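Local coordinates for protein Niban 2 (Homo sapiens, PDB 7CTP) that may help to suppress apoptosis and promote melanoma cell invasion, this chain being the part of the protein that includes its PH domain, at residues A[3-17]-A[269-281]. Numbering follows the deposited sequence.
Sequences VLSTHLDDARRQHIA and QISDAVYHMVYEQ
Leu8 and Ala273 meet where helix 3-7 and the start of 10-48 lie across a long helix, an example of a helix, a short break and a second helix packing along one continuous partner. The apolar row from Val3 to Ile16 is the tightly packed part. CD1 of Leu8 comes within 3.5 Å of Ala273 CB, a methyl small enough to admit Leu4 CD2 as well. The other branch of Leu8, CD2, lies 3.9 Å from Val274 CG2, the two side chains set nearly perpendicular. Buried Ile270 extends the apolar patch to Val3, whose CG2 packs against its CG1 and CD1. Met277 reaches helix 10-17 with CG anti to the backbone N (chi1 -159°); a turn about the CG–SD bond lays CE 3.6 Å from Ile16 CG2, close to Ala17 CB and 3.1 Å from Arg13 O.

The looser side, at Arg13, is polar and bridged by a water. Arg13 NE is tied to Leu8 O by a bent hydrogen bond of 3.0 Å, which helps hold the guanidinium beside Met277 SD; the water, at the edge of that group and in its plane, accepts from NH1 and donates to Ala273 O at 2.7 Å. Gln281 closes the C-terminal end of the contact: its NE2 donates to Ala17 O over 2.9 Å, nearly straight at 177° and with the acceptor in the amide plane. A leucine here would probably leave Ala17 O without this donor and cost the contact its single direct hydrogen bond.

The axes of 10-17 and 269-281 diverge by 50°. Helix 232-252 packs on Tyr275, Val278 and Tyr279 and receives a salt bridge from Arg12 at Glu251, while Ser271 bonds to Tyr165 O in the turn between strands 157-162 and 169-173 of the PH domain.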
loop_
_atom_site.group_PDB
_atom_site.type_symbol
_atom_site.label_atom_id
_atom_site.label_comp_id
_atom_site.label_asym_id
_atom_site.label_seq_id
_atom_site.Cartn_x
_atom_site.Cartn_y
_atom_site.Cartn_z
ATOM N N VAL A 3 33.239 -0.760 8.320
ATOM C CA VAL A 3 32.662 0.269 7.460
ATOM C C VAL A 3 31.779 1.214 8.267
ATOM O O VAL A 3 31.782 2.433 8.044
ATOM C CB VAL A 3 31.893 -0.384 6.296
ATOM C CG1 VAL A 3 30.881 -1.387 6.829
ATOM C CG2 VAL A 3 31.213 0.682 5.443
ATOM N N LEU A 4 31.011 0.676 9.214
ATOM C CA LEU A 4 30.071 1.506 9.961
ATOM C C LEU A 4 30.793 2.370 10.988
ATOM O O LEU A 4 30.450 3.542 11.173
ATOM C CB LEU A 4 29.014 0.626 10.631
ATOM C CG LEU A 4 28.055 -0.133 9.710
ATOM C CD1 LEU A 4 26.979 -0.839 10.507
ATOM C CD2 LEU A 4 27.424 0.785 8.658
ATOM N N SER A 5 31.810 1.820 11.653
ATOM C CA SER A 5 32.525 2.607 12.650
ATOM C C SER A 5 33.335 3.708 11.987
ATOM O O SER A 5 33.527 4.777 12.576
ATOM C CB SER A 5 33.432 1.713 13.490
ATOM O OG SER A 5 34.375 1.049 12.666
ATOM N N THR A 6 33.785 3.474 10.753
ATOM C CA THR A 6 34.588 4.462 10.044
ATOM C C THR A 6 33.729 5.592 9.498
ATOM O O THR A 6 34.033 6.771 9.713
ATOM C CB THR A 6 35.357 3.798 8.907
ATOM O OG1 THR A 6 36.170 2.745 9.438
ATOM C CG2 THR A 6 36.245 4.826 8.202
ATOM N N HIS A 7 32.648 5.254 8.797
ATOM C CA HIS A 7 31.898 6.253 8.053
ATOM C C HIS A 7 30.652 6.740 8.770
ATOM O O HIS A 7 30.179 7.844 8.467
ATOM C CB HIS A 7 31.528 5.706 6.674
ATOM C CG HIS A 7 32.717 5.295 5.865
ATOM N ND1 HIS A 7 33.678 6.193 5.455
ATOM C CD2 HIS A 7 33.117 4.081 5.419
ATOM C CE1 HIS A 7 34.614 5.551 4.777
ATOM N NE2 HIS A 7 34.295 4.269 4.738
ATOM N N LEU A 8 30.121 5.978 9.716
ATOM C CA LEU A 8 29.053 6.528 10.543
ATOM C C LEU A 8 29.551 6.748 11.965
ATOM O O LEU A 8 28.978 6.213 12.922
ATOM C CB LEU A 8 27.819 5.615 10.527
ATOM C CG LEU A 8 27.164 5.463 9.158
ATOM C CD1 LEU A 8 26.000 4.490 9.210
ATOM C CD2 LEU A 8 26.697 6.820 8.648
ATOM N N ASP A 9 30.607 7.548 12.119
ATOM C CA ASP A 9 31.069 7.888 13.455
ATOM C C ASP A 9 30.073 8.833 14.130
ATOM O O ASP A 9 29.057 9.233 13.554
ATOM C CB ASP A 9 32.489 8.472 13.422
ATOM C CG ASP A 9 32.591 9.816 12.704
ATOM O OD1 ASP A 9 31.562 10.435 12.359
ATOM O OD2 ASP A 9 33.741 10.256 12.476
ATOM N N ASP A 10 30.357 9.166 15.389
ATOM C CA ASP A 10 29.406 9.959 16.162
ATOM C C ASP A 10 29.115 11.296 15.490
ATOM O O ASP A 10 27.965 11.749 15.474
ATOM C CB ASP A 10 29.925 10.174 17.581
ATOM C CG ASP A 10 29.689 8.971 18.474
ATOM O OD1 ASP A 10 29.072 7.989 18.011
ATOM O OD2 ASP A 10 30.121 9.017 19.641
ATOM N N ALA A 11 30.138 11.939 14.922
ATOM C CA ALA A 11 29.929 13.247 14.308
ATOM C C ALA A 11 28.996 13.140 13.113
ATOM O O ALA A 11 28.082 13.958 12.946
ATOM C CB ALA A 11 31.266 13.861 13.886
ATOM N N ARG A 12 29.223 12.132 12.266
ATOM C CA ARG A 12 28.383 11.955 11.091
ATOM C C ARG A 12 26.965 11.578 11.488
ATOM O O ARG A 12 26.001 12.089 10.911
ATOM C CB ARG A 12 28.987 10.906 10.164
ATOM C CG ARG A 12 28.070 10.518 9.015
ATOM C CD ARG A 12 28.211 11.496 7.877
ATOM N NE ARG A 12 29.515 11.385 7.220
ATOM C CZ ARG A 12 30.153 12.401 6.648
ATOM N NH1 ARG A 12 29.613 13.613 6.653
ATOM N NH2 ARG A 12 31.337 12.211 6.078
ATOM N N ARG A 13 26.817 10.705 12.487
ATOM C CA ARG A 13 25.477 10.371 12.951
ATOM C C ARG A 13 24.763 11.601 13.495
ATOM O O ARG A 13 23.561 11.770 13.279
ATOM C CB ARG A 13 25.537 9.255 13.992
ATOM C CG ARG A 13 25.942 7.916 13.376
ATOM C CD ARG A 13 25.887 6.796 14.410
ATOM N NE ARG A 13 26.197 5.496 13.815
ATOM C CZ ARG A 13 25.288 4.576 13.495
ATOM N NH1 ARG A 13 24.001 4.810 13.722
ATOM N NH2 ARG A 13 25.668 3.419 12.955
ATOM N N GLN A 14 25.491 12.505 14.161
ATOM C CA GLN A 14 24.825 13.701 14.677
ATOM C C GLN A 14 24.366 14.606 13.537
ATOM O O GLN A 14 23.267 15.176 13.587
ATOM C CB GLN A 14 25.746 14.453 15.633
ATOM C CG GLN A 14 25.112 15.719 16.230
ATOM C CD GLN A 14 23.826 15.431 16.985
ATOM O OE1 GLN A 14 22.814 16.115 16.798
ATOM N NE2 GLN A 14 23.856 14.420 17.846
ATOM N N HIS A 15 25.180 14.725 12.490
ATOM C CA HIS A 15 24.773 15.531 11.344
ATOM C C HIS A 15 23.531 14.937 10.688
ATOM O O HIS A 15 22.586 15.663 10.345
ATOM C CB HIS A 15 25.920 15.628 10.338
ATOM C CG HIS A 15 27.037 16.526 10.777
ATOM N ND1 HIS A 15 26.828 17.811 11.238
ATOM C CD2 HIS A 15 28.378 16.329 10.808
ATOM C CE1 HIS A 15 27.992 18.362 11.541
ATOM N NE2 HIS A 15 28.949 17.484 11.289
ATOM N N ILE A 16 23.507 13.610 10.527
ATOM C CA ILE A 16 22.346 12.967 9.913
ATOM C C ILE A 16 21.105 13.181 10.770
ATOM O O ILE A 16 20.026 13.489 10.253
ATOM C CB ILE A 16 22.611 11.470 9.674
ATOM C CG1 ILE A 16 23.649 11.272 8.569
ATOM C CG2 ILE A 16 21.300 10.768 9.309
ATOM C CD1 ILE A 16 24.330 9.923 8.609
ATOM N N ALA A 17 21.241 13.047 12.095
ATOM C CA ALA A 17 20.089 13.247 12.972
ATOM C C ALA A 17 19.577 14.676 12.888
ATOM O O ALA A 17 18.363 14.916 12.964
ATOM C CB ALA A 17 20.441 12.900 14.418
ATOM N N GLN A 269 25.278 -1.516 3.303
ATOM C CA GLN A 269 25.424 -1.630 4.752
ATOM C C GLN A 269 25.251 -0.277 5.436
ATOM O O GLN A 269 24.586 -0.175 6.476
ATOM C CB GLN A 269 26.786 -2.240 5.088
ATOM C CG GLN A 269 26.957 -2.599 6.558
ATOM C CD GLN A 269 28.133 -3.529 6.795
ATOM O OE1 GLN A 269 29.009 -3.678 5.937
ATOM N NE2 GLN A 269 28.155 -4.164 7.962
ATOM N N ILE A 270 25.858 0.770 4.870
ATOM C CA ILE A 270 25.712 2.121 5.413
ATOM C C ILE A 270 24.257 2.572 5.351
ATOM O O ILE A 270 23.722 3.131 6.315
ATOM C CB ILE A 270 26.626 3.100 4.660
ATOM C CG1 ILE A 270 28.094 2.791 4.956
ATOM C CG2 ILE A 270 26.267 4.561 5.029
ATOM C CD1 ILE A 270 29.058 3.433 3.982
ATOM N N SER A 271 23.603 2.347 4.208
ATOM C CA SER A 271 22.216 2.779 4.036
ATOM C C SER A 271 21.307 2.127 5.072
ATOM O O SER A 271 20.421 2.782 5.645
ATOM C CB SER A 271 21.733 2.448 2.629
ATOM O OG SER A 271 20.446 2.986 2.384
ATOM N N ASP A 272 21.488 0.822 5.304
ATOM C CA ASP A 272 20.649 0.139 6.286
ATOM C C ASP A 272 20.830 0.724 7.678
ATOM O O ASP A 272 19.858 0.853 8.436
ATOM C CB ASP A 272 20.948 -1.359 6.335
ATOM C CG ASP A 272 20.086 -2.064 7.388
ATOM O OD1 ASP A 272 18.869 -2.208 7.161
ATOM O OD2 ASP A 272 20.605 -2.428 8.459
ATOM N N ALA A 273 22.075 1.044 8.047
ATOM C CA ALA A 273 22.340 1.638 9.353
ATOM C C ALA A 273 21.681 3.004 9.483
ATOM O O ALA A 273 21.099 3.320 10.527
ATOM C CB ALA A 273 23.846 1.744 9.600
ATOM N N VAL A 274 21.750 3.821 8.429
ATOM C CA VAL A 274 21.081 5.120 8.460
ATOM C C VAL A 274 19.570 4.941 8.502
ATOM O O VAL A 274 18.868 5.657 9.228
ATOM C CB VAL A 274 21.525 5.984 7.266
ATOM C CG1 VAL A 274 20.732 7.304 7.230
ATOM C CG2 VAL A 274 23.035 6.279 7.343
ATOM N N TYR A 275 19.044 3.980 7.737
ATOM C CA TYR A 275 17.608 3.714 7.765
ATOM C C TYR A 275 17.130 3.398 9.181
ATOM O O TYR A 275 16.082 3.889 9.609
ATOM C CB TYR A 275 17.266 2.564 6.810
ATOM C CG TYR A 275 15.792 2.186 6.798
ATOM C CD1 TYR A 275 14.870 2.899 6.027
ATOM C CD2 TYR A 275 15.321 1.122 7.569
ATOM C CE1 TYR A 275 13.509 2.555 6.023
ATOM C CE2 TYR A 275 13.973 0.779 7.583
ATOM C CZ TYR A 275 13.074 1.491 6.813
ATOM O OH TYR A 275 11.732 1.120 6.837
ATOM N N HIS A 276 17.889 2.584 9.925
ATOM C CA HIS A 276 17.503 2.253 11.302
ATOM C C HIS A 276 17.481 3.486 12.200
ATOM O O HIS A 276 16.556 3.672 13.003
ATOM C CB HIS A 276 18.461 1.210 11.880
ATOM C CG HIS A 276 18.448 1.153 13.380
ATOM N ND1 HIS A 276 17.513 0.426 14.089
ATOM C CD2 HIS A 276 19.232 1.762 14.305
ATOM C CE1 HIS A 276 17.730 0.577 15.386
ATOM N NE2 HIS A 276 18.763 1.386 15.544
ATOM N N MET A 277 18.521 4.320 12.097
ATOM C CA MET A 277 18.615 5.550 12.876
ATOM C C MET A 277 17.447 6.480 12.570
ATOM O O MET A 277 16.817 7.045 13.475
ATOM C CB MET A 277 19.943 6.215 12.525
ATOM C CG MET A 277 20.497 7.187 13.487
ATOM S SD MET A 277 21.959 7.831 12.636
ATOM C CE MET A 277 21.523 9.556 12.710
ATOM N N VAL A 278 17.161 6.657 11.281
ATOM C CA VAL A 278 16.037 7.489 10.851
ATOM C C VAL A 278 14.718 6.931 11.370
ATOM O O VAL A 278 13.846 7.681 11.839
ATOM C CB VAL A 278 16.031 7.600 9.316
ATOM C CG1 VAL A 278 14.697 8.133 8.820
ATOM C CG2 VAL A 278 17.193 8.473 8.843
ATOM N N TYR A 279 14.527 5.610 11.241
ATOM C CA TYR A 279 13.277 4.986 11.676
ATOM C C TYR A 279 12.999 5.280 13.144
ATOM O O TYR A 279 11.878 5.657 13.516
ATOM C CB TYR A 279 13.334 3.472 11.425
ATOM C CG TYR A 279 12.085 2.713 11.860
ATOM C CD1 TYR A 279 11.881 2.362 13.200
ATOM C CD2 TYR A 279 11.113 2.345 10.935
ATOM C CE1 TYR A 279 10.739 1.672 13.603
ATOM C CE2 TYR A 279 9.974 1.650 11.330
ATOM C CZ TYR A 279 9.797 1.328 12.668
ATOM O OH TYR A 279 8.670 0.640 13.064
ATOM N N GLU A 280 14.008 5.107 14.002
ATOM C CA GLU A 280 13.771 5.336 15.425
ATOM C C GLU A 280 13.482 6.803 15.706
ATOM O O GLU A 280 12.619 7.123 16.533
ATOM C CB GLU A 280 14.961 4.852 16.256
ATOM C CG GLU A 280 15.099 3.323 16.295
ATOM C CD GLU A 280 13.844 2.615 16.799
ATOM O OE1 GLU A 280 13.195 3.129 17.738
ATOM O OE2 GLU A 280 13.502 1.537 16.257
ATOM N N GLN A 281 14.180 7.709 15.018
ATOM C CA GLN A 281 13.932 9.137 15.213
ATOM C C GLN A 281 12.535 9.527 14.735
ATOM O O GLN A 281 11.805 10.271 15.418
ATOM C CB GLN A 281 15.020 9.937 14.492
ATOM C CG GLN A 281 15.096 11.396 14.896
ATOM C CD GLN A 281 16.284 12.092 14.276
ATOM O OE1 GLN A 281 17.269 11.452 13.900
ATOM N NE2 GLN A 281 16.207 13.411 14.182
HETATM O O HOH W 1 22.180 2.581 12.885
#